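Local coordinates for protein pyruvate kinase (Pyrobaculum aerophilum, PDB 3QTG) that catalyses the last step of glycolysis, moving a phosphoryl group from phosphoenolpyruvate to ADP to yield pyruvate and ATP, with the help of a divalent metal cation, at residues A76-L81 / Y199-L204; Q226-I231 / Y249-R254; N239-V244 / L278-P283; P283-T288 / V316-L321. One frame throughout, in Å; residues are numbered along the deposited sequence.

From the N terminus, contact 1 comes first: 76-81 waits for 199-204, and the 117 residues between include the whole of a separate six-stranded mixed sheet, so this pairing closes a long excursion from the barrel. Contact 2 then closes a connection of 17 residues carrying helices 234-238 and 240-245. Contact 3 crosses it, their segments alternating, and closes 33 residues. Contact 4 shares P283 with contact 3 and closes the 27-residue connection through helix 302-313. Contacts 1, 2 and 4 build the barrel wall and contact 3 ties helices outside it. Inside, K230 links contact 2 to D80 of contact 1, and Y249 links it to S318 of contact 4.

Contact 1: residues A76-L81 / Y199-L204; sequences AVIVDL and YVAISL
V79 sits at the centre of this contact, facing V200 where the third and fourth strands of the pyruvate kinase TIM barrel run parallel. Its N-H reaches Y199 O at 2.9 Å and its O takes A201 N at 2.8 Å. L81 N continues the pattern onto A201 O. This middle is the tight part. On the outer side V79 CG2 meets V200 CG2 at 3.9 Å, and L81 CD1 comes within 3.7 Å of V200 CG1, with L218 of helix 208-220 packing against V200. On the inner side I78 CG1 lies 3.8 Å from Y199 CB. The Y199 CG is beside its own backbone N (chi1 -70°), and the ring it carries touches A76 and meets Y249 with the planes at about 90°; its OH bonds to S411 O.

Toward the C-terminal end the beta bridges stop at D80 and A201. L81 CA and I202 CA stand 5.7 Å apart, and beyond them the link passes to the side chain of partly exposed S203. D80, probably a potassium ligand by similarity, turns its carboxylate inward to salt bridges with R46 and K230. S203 OG bonds to K230 NZ as well as across the contact. An alanine here would probably leave L81 O without its hydroxyl partner and K230 with one bond fewer. S203 OG donates to L81 O at 2.7 Å, nearly along the C=O axis.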
loop_
_atom_site.group_PDB
_atom_site.type_symbol
_atom_site.label_atom_id
_atom_site.label_comp_id
_atom_site.label_asym_id
_atom_site.label_seq_id
_atom_site.Cartn_x
_atom_site.Cartn_y
_atom_site.Cartn_z
ATOM N N ALA A 76 -21.672 30.066 15.565
ATOM C CA ALA A 76 -22.343 30.152 14.275
ATOM C C ALA A 76 -23.841 30.320 14.484
ATOM O O ALA A 76 -24.444 29.622 15.313
ATOM C CB ALA A 76 -22.071 28.901 13.435
ATOM N N VAL A 77 -24.431 31.231 13.716
ATOM C CA VAL A 77 -25.885 31.333 13.604
ATOM C C VAL A 77 -26.325 30.810 12.252
ATOM O O VAL A 77 -25.889 31.303 11.203
ATOM C CB VAL A 77 -26.386 32.796 13.812
ATOM C CG1 VAL A 77 -27.879 32.922 13.484
ATOM C CG2 VAL A 77 -26.114 33.235 15.222
ATOM N N ILE A 78 -27.205 29.810 12.298
ATOM C CA ILE A 78 -27.800 29.185 11.136
ATOM C C ILE A 78 -29.307 29.538 11.074
ATOM O O ILE A 78 -30.047 29.392 12.055
ATOM C CB ILE A 78 -27.645 27.641 11.225
ATOM C CG1 ILE A 78 -26.174 27.252 11.436
ATOM C CG2 ILE A 78 -28.249 26.949 9.992
ATOM C CD1 ILE A 78 -25.965 25.952 12.217
ATOM N N VAL A 79 -29.769 30.002 9.924
ATOM C CA VAL A 79 -31.207 30.139 9.742
ATOM C C VAL A 79 -31.632 29.092 8.726
ATOM O O VAL A 79 -31.000 28.935 7.692
ATOM C CB VAL A 79 -31.664 31.595 9.358
ATOM C CG1 VAL A 79 -31.264 32.612 10.459
ATOM C CG2 VAL A 79 -31.113 32.019 7.988
ATOM N N ASP A 80 -32.703 28.378 9.045
ATOM C CA ASP A 80 -33.198 27.313 8.189
ATOM C C ASP A 80 -34.477 27.745 7.460
ATOM O O ASP A 80 -35.499 28.039 8.082
ATOM C CB ASP A 80 -33.412 26.042 9.019
ATOM C CG ASP A 80 -33.470 24.793 8.166
ATOM O OD1 ASP A 80 -33.819 24.919 6.965
ATOM O OD2 ASP A 80 -33.155 23.679 8.679
ATOM N N LEU A 81 -34.413 27.789 6.135
ATOM C CA LEU A 81 -35.554 28.231 5.347
ATOM C C LEU A 81 -36.631 27.149 5.215
ATOM O O LEU A 81 -36.336 25.939 5.154
ATOM C CB LEU A 81 -35.119 28.719 3.960
ATOM C CG LEU A 81 -34.186 29.923 3.879
ATOM C CD1 LEU A 81 -33.671 30.037 2.468
ATOM C CD2 LEU A 81 -34.921 31.186 4.286
ATOM N N TYR A 199 -24.958 31.131 8.334
ATOM C CA TYR A 199 -25.372 30.066 7.415
ATOM C C TYR A 199 -26.844 30.187 7.111
ATOM O O TYR A 199 -27.635 30.501 7.995
ATOM C CB TYR A 199 -25.140 28.692 8.049
ATOM C CG TYR A 199 -23.686 28.305 8.193
ATOM C CD1 TYR A 199 -23.074 27.459 7.257
ATOM C CD2 TYR A 199 -22.918 28.778 9.266
ATOM C CE1 TYR A 199 -21.732 27.105 7.389
ATOM C CE2 TYR A 199 -21.591 28.434 9.400
ATOM C CZ TYR A 199 -21.003 27.600 8.457
ATOM O OH TYR A 199 -19.685 27.241 8.602
ATOM N N VAL A 200 -27.195 29.918 5.860
ATOM C CA VAL A 200 -28.581 29.830 5.413
ATOM C C VAL A 200 -28.797 28.418 4.892
ATOM O O VAL A 200 -28.129 27.994 3.946
ATOM C CB VAL A 200 -28.872 30.835 4.253
ATOM C CG1 VAL A 200 -30.175 30.492 3.518
ATOM C CG2 VAL A 200 -28.891 32.254 4.763
ATOM N N ALA A 201 -29.725 27.695 5.501
ATOM C CA ALA A 201 -29.966 26.321 5.106
ATOM C C ALA A 201 -31.173 26.214 4.146
ATOM O O ALA A 201 -32.257 26.700 4.450
ATOM C CB ALA A 201 -30.118 25.432 6.340
ATOM N N ILE A 202 -30.940 25.622 2.975
ATOM C CA ILE A 202 -31.930 25.505 1.893
ATOM C C ILE A 202 -32.673 24.185 2.023
ATOM O O ILE A 202 -32.042 23.125 2.131
ATOM C CB ILE A 202 -31.260 25.457 0.505
ATOM C CG1 ILE A 202 -30.434 26.693 0.245
ATOM C CG2 ILE A 202 -32.308 25.321 -0.615
ATOM C CD1 ILE A 202 -29.701 26.599 -1.072
ATOM N N SER A 203 -34.006 24.251 1.976
ATOM C CA SER A 203 -34.847 23.051 1.957
ATOM C C SER A 203 -35.246 22.629 0.549
ATOM O O SER A 203 -35.542 23.462 -0.287
ATOM C CB SER A 203 -36.094 23.247 2.823
ATOM O OG SER A 203 -35.717 23.476 4.179
ATOM N N LEU A 204 -35.227 21.332 0.293
ATOM C CA LEU A 204 -35.843 20.737 -0.905
ATOM C C LEU A 204 -35.220 21.127 -2.241
ATOM O O LEU A 204 -35.887 21.052 -3.278
ATOM C CB LEU A 204 -37.380 20.964 -0.931
ATOM C CG LEU A 204 -38.208 20.421 0.246
ATOM C CD1 LEU A 204 -39.704 20.837 0.157
ATOM C CD2 LEU A 204 -38.077 18.898 0.377
#

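Contact 2: residues Q226-I231 / Y249-R254; sequences QVAVKI and YVVVAR
V229 and Y249 open the well-bonded part of this contact, between the fifth and sixth strands of the TIM barrel, which run parallel. V229 N gives a nearly straight bond to Y249 O at 2.8 Å. V229 O in turn takes V251 N at 3.0 Å, the donor standing 39° out of the carbonyl plane. I231 N then meets V251 O at 2.8 Å, almost head-on to the carbonyl. Both ends fade: Y249 N to V227 O and A253 N to I231 O are weak, the latter just where A253 takes the N-cap position of the next helix. V227 N is answered outside the pair by the carboxylate of D248.

Three acceptors do double duty. Y249 O also receives a C-H contact from A228 CA at 3.2 Å, V229 O one from V250 CA at 3.6 Å, and V251 O one from K230 CA at 3.4 Å. K230 and Y249 find their polar partners outside the two strands. K230, by similarity the transition-state stabiliser, runs beside V251 and then bends at chi2, chi3 and chi4; its NZ is held by D80 and S203, with only a weak, long ion pair to E232. Y249 OH is shared between S318 OG and I414 O. Apolar contacts fill in on both sides of the sheet, A228 CB against Y249 CB inside the barrel and, outside, I231 CG1 at 3.8 Å from V250 CG1.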
loop_
_atom_site.group_PDB
_atom_site.type_symbol
_atom_site.label_atom_id
_atom_site.label_comp_id
_atom_site.label_asym_id
_atom_site.label_seq_id
_atom_site.Cartn_x
_atom_site.Cartn_y
_atom_site.Cartn_z
ATOM N N GLN A 226 -22.761 31.436 4.287
ATOM C CA GLN A 226 -22.485 30.143 3.651
ATOM C C GLN A 226 -23.830 29.505 3.360
ATOM O O GLN A 226 -24.757 29.646 4.154
ATOM C CB GLN A 226 -21.710 29.236 4.604
ATOM C CG GLN A 226 -20.332 29.754 4.982
ATOM C CD GLN A 226 -19.373 29.673 3.818
ATOM O OE1 GLN A 226 -18.927 30.687 3.300
ATOM N NE2 GLN A 226 -19.070 28.468 3.387
ATOM N N VAL A 227 -23.940 28.812 2.233
ATOM C CA VAL A 227 -25.178 28.126 1.883
ATOM C C VAL A 227 -25.099 26.633 2.231
ATOM O O VAL A 227 -24.283 25.888 1.685
ATOM C CB VAL A 227 -25.554 28.342 0.407
ATOM C CG1 VAL A 227 -26.814 27.615 0.081
ATOM C CG2 VAL A 227 -25.741 29.829 0.147
ATOM N N ALA A 228 -25.954 26.222 3.162
ATOM C CA ALA A 228 -26.018 24.833 3.600
ATOM C C ALA A 228 -27.169 24.154 2.873
ATOM O O ALA A 228 -28.297 24.675 2.842
ATOM C CB ALA A 228 -26.187 24.766 5.113
ATOM N N VAL A 229 -26.882 23.025 2.235
ATOM C CA VAL A 229 -27.866 22.329 1.416
ATOM C C VAL A 229 -28.322 21.049 2.097
ATOM O O VAL A 229 -27.539 20.129 2.305
ATOM C CB VAL A 229 -27.331 22.027 0.014
ATOM C CG1 VAL A 229 -28.354 21.188 -0.820
ATOM C CG2 VAL A 229 -26.931 23.335 -0.714
ATOM N N LYS A 230 -29.605 21.012 2.452
ATOM C CA LYS A 230 -30.205 19.833 3.069
ATOM C C LYS A 230 -30.524 18.789 2.028
ATOM O O LYS A 230 -31.048 19.105 0.966
ATOM C CB LYS A 230 -31.464 20.205 3.846
ATOM C CG LYS A 230 -31.212 21.325 4.833
ATOM C CD LYS A 230 -31.917 21.094 6.156
ATOM C CE LYS A 230 -33.418 21.247 6.024
ATOM N NZ LYS A 230 -33.767 22.661 5.763
ATOM N N ILE A 231 -30.172 17.543 2.326
ATOM C CA ILE A 231 -30.520 16.420 1.465
ATOM C C ILE A 231 -31.729 15.747 2.137
ATOM O O ILE A 231 -31.600 15.114 3.193
ATOM C CB ILE A 231 -29.316 15.470 1.264
ATOM C CG1 ILE A 231 -28.059 16.276 0.855
ATOM C CG2 ILE A 231 -29.638 14.386 0.248
ATOM C CD1 ILE A 231 -28.098 16.917 -0.544
ATOM N N TYR A 249 -21.978 23.626 2.466
ATOM C CA TYR A 249 -22.150 22.772 3.637
ATOM C C TYR A 249 -23.298 21.827 3.285
ATOM O O TYR A 249 -24.278 22.253 2.672
ATOM C CB TYR A 249 -22.532 23.629 4.839
ATOM C CG TYR A 249 -22.115 23.082 6.188
ATOM C CD1 TYR A 249 -21.122 23.730 6.940
ATOM C CD2 TYR A 249 -22.706 21.931 6.730
ATOM C CE1 TYR A 249 -20.711 23.240 8.182
ATOM C CE2 TYR A 249 -22.299 21.438 7.996
ATOM C CZ TYR A 249 -21.304 22.103 8.699
ATOM O OH TYR A 249 -20.899 21.656 9.932
ATOM N N VAL A 250 -23.166 20.554 3.647
ATOM C CA VAL A 250 -24.178 19.552 3.348
ATOM C C VAL A 250 -24.802 19.113 4.660
ATOM O O VAL A 250 -24.112 19.051 5.678
ATOM C CB VAL A 250 -23.602 18.318 2.562
ATOM C CG1 VAL A 250 -24.711 17.284 2.258
ATOM C CG2 VAL A 250 -22.908 18.766 1.253
ATOM N N VAL A 251 -26.114 18.854 4.634
ATOM C CA VAL A 251 -26.894 18.435 5.810
ATOM C C VAL A 251 -27.743 17.197 5.486
ATOM O O VAL A 251 -28.538 17.221 4.542
ATOM C CB VAL A 251 -27.805 19.584 6.306
ATOM C CG1 VAL A 251 -28.430 19.258 7.669
ATOM C CG2 VAL A 251 -27.022 20.887 6.404
ATOM N N VAL A 252 -27.536 16.109 6.231
ATOM C CA VAL A 252 -28.426 14.948 6.188
ATOM C C VAL A 252 -29.638 15.244 7.102
ATOM O O VAL A 252 -29.522 15.282 8.334
ATOM C CB VAL A 252 -27.712 13.621 6.637
ATOM C CG1 VAL A 252 -28.670 12.407 6.580
ATOM C CG2 VAL A 252 -26.477 13.355 5.810
ATOM N N ALA A 253 -30.781 15.513 6.476
ATOM C CA ALA A 253 -32.010 15.843 7.212
ATOM C C ALA A 253 -32.785 14.546 7.358
ATOM O O ALA A 253 -33.552 14.156 6.472
ATOM C CB ALA A 253 -32.836 16.946 6.475
ATOM N N ARG A 254 -32.517 13.857 8.472
ATOM C CA ARG A 254 -33.006 12.497 8.740
ATOM C C ARG A 254 -34.519 12.384 8.790
ATOM O O ARG A 254 -35.092 11.469 8.194
ATOM C CB ARG A 254 -32.475 11.995 10.074
ATOM C CG ARG A 254 -31.008 11.615 10.104
ATOM C CD ARG A 254 -30.715 11.194 11.515
ATOM N NE ARG A 254 -29.674 10.209 11.543
ATOM C CZ ARG A 254 -29.370 9.493 12.613
ATOM N NH1 ARG A 254 -30.051 9.665 13.739
ATOM N NH2 ARG A 254 -28.383 8.624 12.547
#

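Contact 3: residues N239-V244 / L278-P283; sequences NLEELV and LKYGKP
The Y280 ring and the E241 carboxylate are the two flat groups here, and they meet at the ring's edge with their planes 70° apart. E241 OE1 lies near the ring plane and accepts a very short bond, 2.5 Å, from Y280 OH. OE2 is also at the ring edge, in plane, but spends itself on K279: NZ stands 3.1 Å from OE2, on its syn lone pair, in a salt bridge. V244 CG1 lies obliquely to the Y280 ring, 4.1 Å from its CD1, and packs on Y280 CB at 3.9 Å.

In E241 a bend at chi2 (-76°) places CD; the side chain crosses those of K279 and Y280 at about a right angle. V244 and K282 slide past each other in opposite directions. V244 CG1 touches K282 CG at 3.8 Å, and the same CG lies 3.5 Å from V244 O.

This is the outer helical layer of the TIM barrel: helix 240-245, in the connection between the fifth and sixth strands, leans on the C-terminal end of helix 266-279, which leads to the seventh. That end is a Schellman motif, with G281 at positive phi as the C-prime residue and K282 N bonded back to S277 O. The turn sets Y280 and K282 on the side facing helix 240-245, while V250 of strand 249-253 packs against both V244 and K282.

Each carboxylate oxygen of E241 has its own donor, and the two would probably restrain its rotation, though the exact length of the very short bond should not be pressed; the nearby ammonium of K279 would probably favour the ionised form at this partly exposed surface.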
loop_
_atom_site.group_PDB
_atom_site.type_symbol
_atom_site.label_atom_id
_atom_site.label_comp_id
_atom_site.label_asym_id
_atom_site.label_seq_id
_atom_site.Cartn_x
_atom_site.Cartn_y
_atom_site.Cartn_z
ATOM N N ASN A 239 -29.256 12.978 -7.306
ATOM C CA ASN A 239 -28.419 14.071 -7.844
ATOM C C ASN A 239 -27.325 14.524 -6.831
ATOM O O ASN A 239 -26.896 15.686 -6.817
ATOM C CB ASN A 239 -29.315 15.254 -8.238
ATOM C CG ASN A 239 -28.663 16.182 -9.254
ATOM O OD1 ASN A 239 -27.888 15.749 -10.109
ATOM N ND2 ASN A 239 -28.987 17.466 -9.169
ATOM N N LEU A 240 -26.864 13.585 -6.012
ATOM C CA LEU A 240 -25.951 13.889 -4.895
ATOM C C LEU A 240 -24.587 14.444 -5.326
ATOM O O LEU A 240 -24.140 15.464 -4.793
ATOM C CB LEU A 240 -25.779 12.651 -4.007
ATOM C CG LEU A 240 -25.182 12.827 -2.611
ATOM C CD1 LEU A 240 -25.983 13.827 -1.794
ATOM C CD2 LEU A 240 -25.166 11.470 -1.934
ATOM N N GLU A 241 -23.950 13.778 -6.292
ATOM C CA GLU A 241 -22.667 14.222 -6.864
ATOM C C GLU A 241 -22.625 15.726 -7.155
ATOM O O GLU A 241 -21.751 16.451 -6.645
ATOM C CB GLU A 241 -22.350 13.445 -8.141
ATOM C CG GLU A 241 -22.031 11.967 -7.919
ATOM C CD GLU A 241 -20.634 11.749 -7.367
ATOM O OE1 GLU A 241 -19.681 12.337 -7.918
ATOM O OE2 GLU A 241 -20.480 10.982 -6.388
ATOM N N GLU A 242 -23.587 16.185 -7.954
ATOM C CA GLU A 242 -23.653 17.586 -8.380
ATOM C C GLU A 242 -24.121 18.524 -7.284
ATOM O O GLU A 242 -23.625 19.642 -7.172
ATOM C CB GLU A 242 -24.542 17.735 -9.625
ATOM C CG GLU A 242 -24.013 16.929 -10.841
ATOM C CD GLU A 242 -22.745 17.539 -11.451
ATOM O OE1 GLU A 242 -22.884 18.434 -12.320
ATOM O OE2 GLU A 242 -21.618 17.127 -11.070
ATOM N N LEU A 243 -25.072 18.069 -6.475
ATOM C CA LEU A 243 -25.575 18.880 -5.374
ATOM C C LEU A 243 -24.506 19.133 -4.315
ATOM O O LEU A 243 -24.415 20.232 -3.774
ATOM C CB LEU A 243 -26.803 18.231 -4.718
ATOM C CG LEU A 243 -28.181 18.541 -5.305
ATOM C CD1 LEU A 243 -29.240 17.832 -4.493
ATOM C CD2 LEU A 243 -28.452 20.034 -5.324
ATOM N N VAL A 244 -23.735 18.098 -3.991
ATOM C CA VAL A 244 -22.661 18.237 -3.019
ATOM C C VAL A 244 -21.663 19.268 -3.529
ATOM O O VAL A 244 -21.324 20.194 -2.803
ATOM C CB VAL A 244 -21.999 16.872 -2.678
ATOM C CG1 VAL A 244 -20.655 17.072 -2.000
ATOM C CG2 VAL A 244 -22.944 16.040 -1.797
ATOM N N LEU A 278 -17.449 14.077 2.281
ATOM C CA LEU A 278 -16.047 13.938 2.667
ATOM C C LEU A 278 -15.139 13.839 1.449
ATOM O O LEU A 278 -14.141 14.542 1.396
ATOM C CB LEU A 278 -15.828 12.755 3.634
ATOM C CG LEU A 278 -16.419 12.880 5.051
ATOM C CD1 LEU A 278 -16.453 11.550 5.772
ATOM C CD2 LEU A 278 -15.595 13.854 5.855
ATOM N N LYS A 279 -15.508 12.995 0.480
ATOM C CA LYS A 279 -14.800 12.878 -0.807
ATOM C C LYS A 279 -14.567 14.230 -1.501
ATOM O O LYS A 279 -13.486 14.475 -2.030
ATOM C CB LYS A 279 -15.556 11.931 -1.762
ATOM C CG LYS A 279 -14.937 11.766 -3.186
ATOM C CD LYS A 279 -15.584 10.599 -3.990
ATOM C CE LYS A 279 -16.931 11.013 -4.602
ATOM N NZ LYS A 279 -17.911 9.913 -5.035
ATOM N N TYR A 280 -15.595 15.081 -1.504
ATOM C CA TYR A 280 -15.542 16.384 -2.168
ATOM C C TYR A 280 -15.142 17.555 -1.278
ATOM O O TYR A 280 -15.154 18.695 -1.736
ATOM C CB TYR A 280 -16.863 16.685 -2.905
ATOM C CG TYR A 280 -17.047 15.821 -4.140
ATOM C CD1 TYR A 280 -17.959 14.782 -4.151
ATOM C CD2 TYR A 280 -16.265 16.029 -5.284
ATOM C CE1 TYR A 280 -18.115 13.980 -5.272
ATOM C CE2 TYR A 280 -16.406 15.231 -6.408
ATOM C CZ TYR A 280 -17.328 14.215 -6.390
ATOM O OH TYR A 280 -17.482 13.429 -7.490
ATOM N N GLY A 281 -14.773 17.269 -0.026
ATOM C CA GLY A 281 -14.242 18.290 0.893
ATOM C C GLY A 281 -15.269 19.319 1.290
ATOM O O GLY A 281 -14.933 20.484 1.510
ATOM N N LYS A 282 -16.534 18.899 1.363
ATOM C CA LYS A 282 -17.601 19.765 1.878
ATOM C C LYS A 282 -17.877 19.433 3.333
ATOM O O LYS A 282 -18.025 18.272 3.664
ATOM C CB LYS A 282 -18.889 19.583 1.069
ATOM C CG LYS A 282 -18.807 20.000 -0.394
ATOM C CD LYS A 282 -18.327 21.416 -0.547
ATOM C CE LYS A 282 -18.320 21.834 -2.020
ATOM N NZ LYS A 282 -17.701 23.169 -2.175
ATOM N N PRO A 283 -17.970 20.451 4.200
ATOM C CA PRO A 283 -18.383 20.142 5.559
ATOM C C PRO A 283 -19.775 19.459 5.559
ATOM O O PRO A 283 -20.614 19.761 4.696
ATOM C CB PRO A 283 -18.453 21.524 6.234
ATOM C CG PRO A 283 -17.615 22.423 5.379
ATOM C CD PRO A 283 -17.780 21.900 3.987
#

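Contact 4: residues P283-T288 / V316-L321; sequences PIAVAT and VDSLWL
D317 reaches across to the start of the neighbouring strand, where its OD2 accepts I284 N at 2.7 Å, met from 49° above the carboxylate plane. Main-chain bonds follow. I284 O takes weak bonds from both D317 N and S318 N; beyond them V286 N meets S318 O at 3.2 Å and V286 O receives W320 N at 3.0 Å, before T288 N closes weakly on W320 O. T288, probably substrate-binding by similarity, bonds through OG1 to G255 N. D317 also forms a salt bridge with R394 through OD2, and its OD1 accepts W416 N. An alanine in its place would probably leave I284 N without this acceptor and the R394 charge without its mate.

The pair belongs to a beta-alpha-beta unit, strand 284-287, helix 302-313 and strand 318-321, whose two strands are the last of the TIM barrel.

Apolar contacts divide by face. Outward, V286 CG2 touches V316 CG1 at 4.0 Å, and L319 CD2 touches V286 CB. Inward, A287 CB meets W320 CB.

One CH-pi contact stands apart: A285 CB lies 3.7 Å from the centroid of the W320 five-membered ring, over its face. W320 NE1 in turn donates to S318 OG at 3.0 Å, which also bonds to Y249 OH.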
loop_
_atom_site.group_PDB
_atom_site.type_symbol
_atom_site.label_atom_id
_atom_site.label_comp_id
_atom_site.label_asym_id
_atom_site.label_seq_id
_atom_site.Cartn_x
_atom_site.Cartn_y
_atom_site.Cartn_z
ATOM N N PRO A 283 -17.970 20.451 4.200
ATOM C CA PRO A 283 -18.383 20.142 5.559
ATOM C C PRO A 283 -19.775 19.459 5.559
ATOM O O PRO A 283 -20.614 19.761 4.696
ATOM C CB PRO A 283 -18.453 21.524 6.234
ATOM C CG PRO A 283 -17.615 22.423 5.379
ATOM C CD PRO A 283 -17.780 21.900 3.987
ATOM N N ILE A 284 -19.989 18.535 6.496
ATOM C CA ILE A 284 -21.172 17.672 6.515
ATOM C C ILE A 284 -21.810 17.655 7.922
ATOM O O ILE A 284 -21.123 17.511 8.937
ATOM C CB ILE A 284 -20.836 16.225 6.003
ATOM C CG1 ILE A 284 -21.980 15.227 6.242
ATOM C CG2 ILE A 284 -19.494 15.706 6.574
ATOM C CD1 ILE A 284 -23.066 15.237 5.162
ATOM N N ALA A 285 -23.124 17.821 7.965
ATOM C CA ALA A 285 -23.883 17.709 9.206
ATOM C C ALA A 285 -24.906 16.581 9.133
ATOM O O ALA A 285 -25.361 16.192 8.056
ATOM C CB ALA A 285 -24.589 19.047 9.521
ATOM N N VAL A 286 -25.227 16.026 10.293
ATOM C CA VAL A 286 -26.394 15.162 10.427
ATOM C C VAL A 286 -27.363 15.849 11.398
ATOM O O VAL A 286 -26.973 16.244 12.497
ATOM C CB VAL A 286 -26.030 13.722 10.848
ATOM C CG1 VAL A 286 -27.285 12.903 11.114
ATOM C CG2 VAL A 286 -25.193 13.015 9.736
ATOM N N ALA A 287 -28.607 16.018 10.950
ATOM C CA ALA A 287 -29.652 16.765 11.657
ATOM C C ALA A 287 -30.890 15.902 11.928
ATOM O O ALA A 287 -31.259 15.074 11.091
ATOM C CB ALA A 287 -30.065 17.994 10.817
ATOM N N THR A 288 -31.534 16.153 13.077
ATOM C CA THR A 288 -32.855 15.609 13.475
ATOM C C THR A 288 -32.759 14.156 13.922
ATOM O O THR A 288 -31.935 13.394 13.389
ATOM C CB THR A 288 -33.951 15.739 12.365
ATOM O OG1 THR A 288 -33.788 14.699 11.397
ATOM C CG2 THR A 288 -33.911 17.074 11.667
ATOM N N VAL A 316 -18.311 13.225 10.643
ATOM C CA VAL A 316 -19.097 14.421 10.297
ATOM C C VAL A 316 -18.554 15.652 11.030
ATOM O O VAL A 316 -18.007 15.518 12.139
ATOM C CB VAL A 316 -20.624 14.236 10.621
ATOM C CG1 VAL A 316 -21.200 13.076 9.813
ATOM C CG2 VAL A 316 -20.855 14.012 12.136
ATOM N N ASP A 317 -18.708 16.836 10.428
ATOM C CA ASP A 317 -18.277 18.089 11.061
ATOM C C ASP A 317 -19.145 18.455 12.260
ATOM O O ASP A 317 -18.639 19.000 13.241
ATOM C CB ASP A 317 -18.356 19.288 10.105
ATOM C CG ASP A 317 -17.434 19.179 8.918
ATOM O OD1 ASP A 317 -16.430 19.937 8.859
ATOM O OD2 ASP A 317 -17.737 18.372 8.026
ATOM N N SER A 318 -20.453 18.238 12.145
ATOM C CA SER A 318 -21.414 18.638 13.195
ATOM C C SER A 318 -22.668 17.754 13.308
ATOM O O SER A 318 -23.029 17.020 12.360
ATOM C CB SER A 318 -21.805 20.119 13.063
ATOM O OG SER A 318 -22.285 20.424 11.767
ATOM N N LEU A 319 -23.308 17.833 14.482
ATOM C CA LEU A 319 -24.597 17.195 14.769
ATOM C C LEU A 319 -25.567 18.269 15.251
ATOM O O LEU A 319 -25.223 19.096 16.102
ATOM C CB LEU A 319 -24.475 16.068 15.813
ATOM C CG LEU A 319 -23.504 14.888 15.533
ATOM C CD1 LEU A 319 -23.278 14.049 16.775
ATOM C CD2 LEU A 319 -23.970 13.980 14.400
ATOM N N TRP A 320 -26.769 18.271 14.682
ATOM C CA TRP A 320 -27.729 19.336 14.933
ATOM C C TRP A 320 -28.927 18.765 15.680
ATOM O O TRP A 320 -29.633 17.914 15.162
ATOM C CB TRP A 320 -28.210 19.922 13.601
ATOM C CG TRP A 320 -27.161 20.603 12.752
ATOM C CD1 TRP A 320 -25.796 20.550 12.898
ATOM C CD2 TRP A 320 -27.409 21.443 11.619
ATOM N NE1 TRP A 320 -25.188 21.314 11.930
ATOM C CE2 TRP A 320 -26.157 21.880 11.138
ATOM C CE3 TRP A 320 -28.575 21.892 10.978
ATOM C CZ2 TRP A 320 -26.033 22.733 10.024
ATOM C CZ3 TRP A 320 -28.447 22.730 9.870
ATOM C CH2 TRP A 320 -27.185 23.135 9.400
ATOM N N LEU A 321 -29.147 19.230 16.897
ATOM C CA LEU A 321 -30.384 18.936 17.616
ATOM C C LEU A 321 -31.487 19.866 17.148
ATOM O O LEU A 321 -31.255 21.063 16.939
ATOM C CB LEU A 321 -30.170 19.096 19.123
ATOM C CG LEU A 321 -29.051 18.274 19.779
ATOM C CD1 LEU A 321 -29.018 18.470 21.297
ATOM C CD2 LEU A 321 -29.175 16.796 19.425
#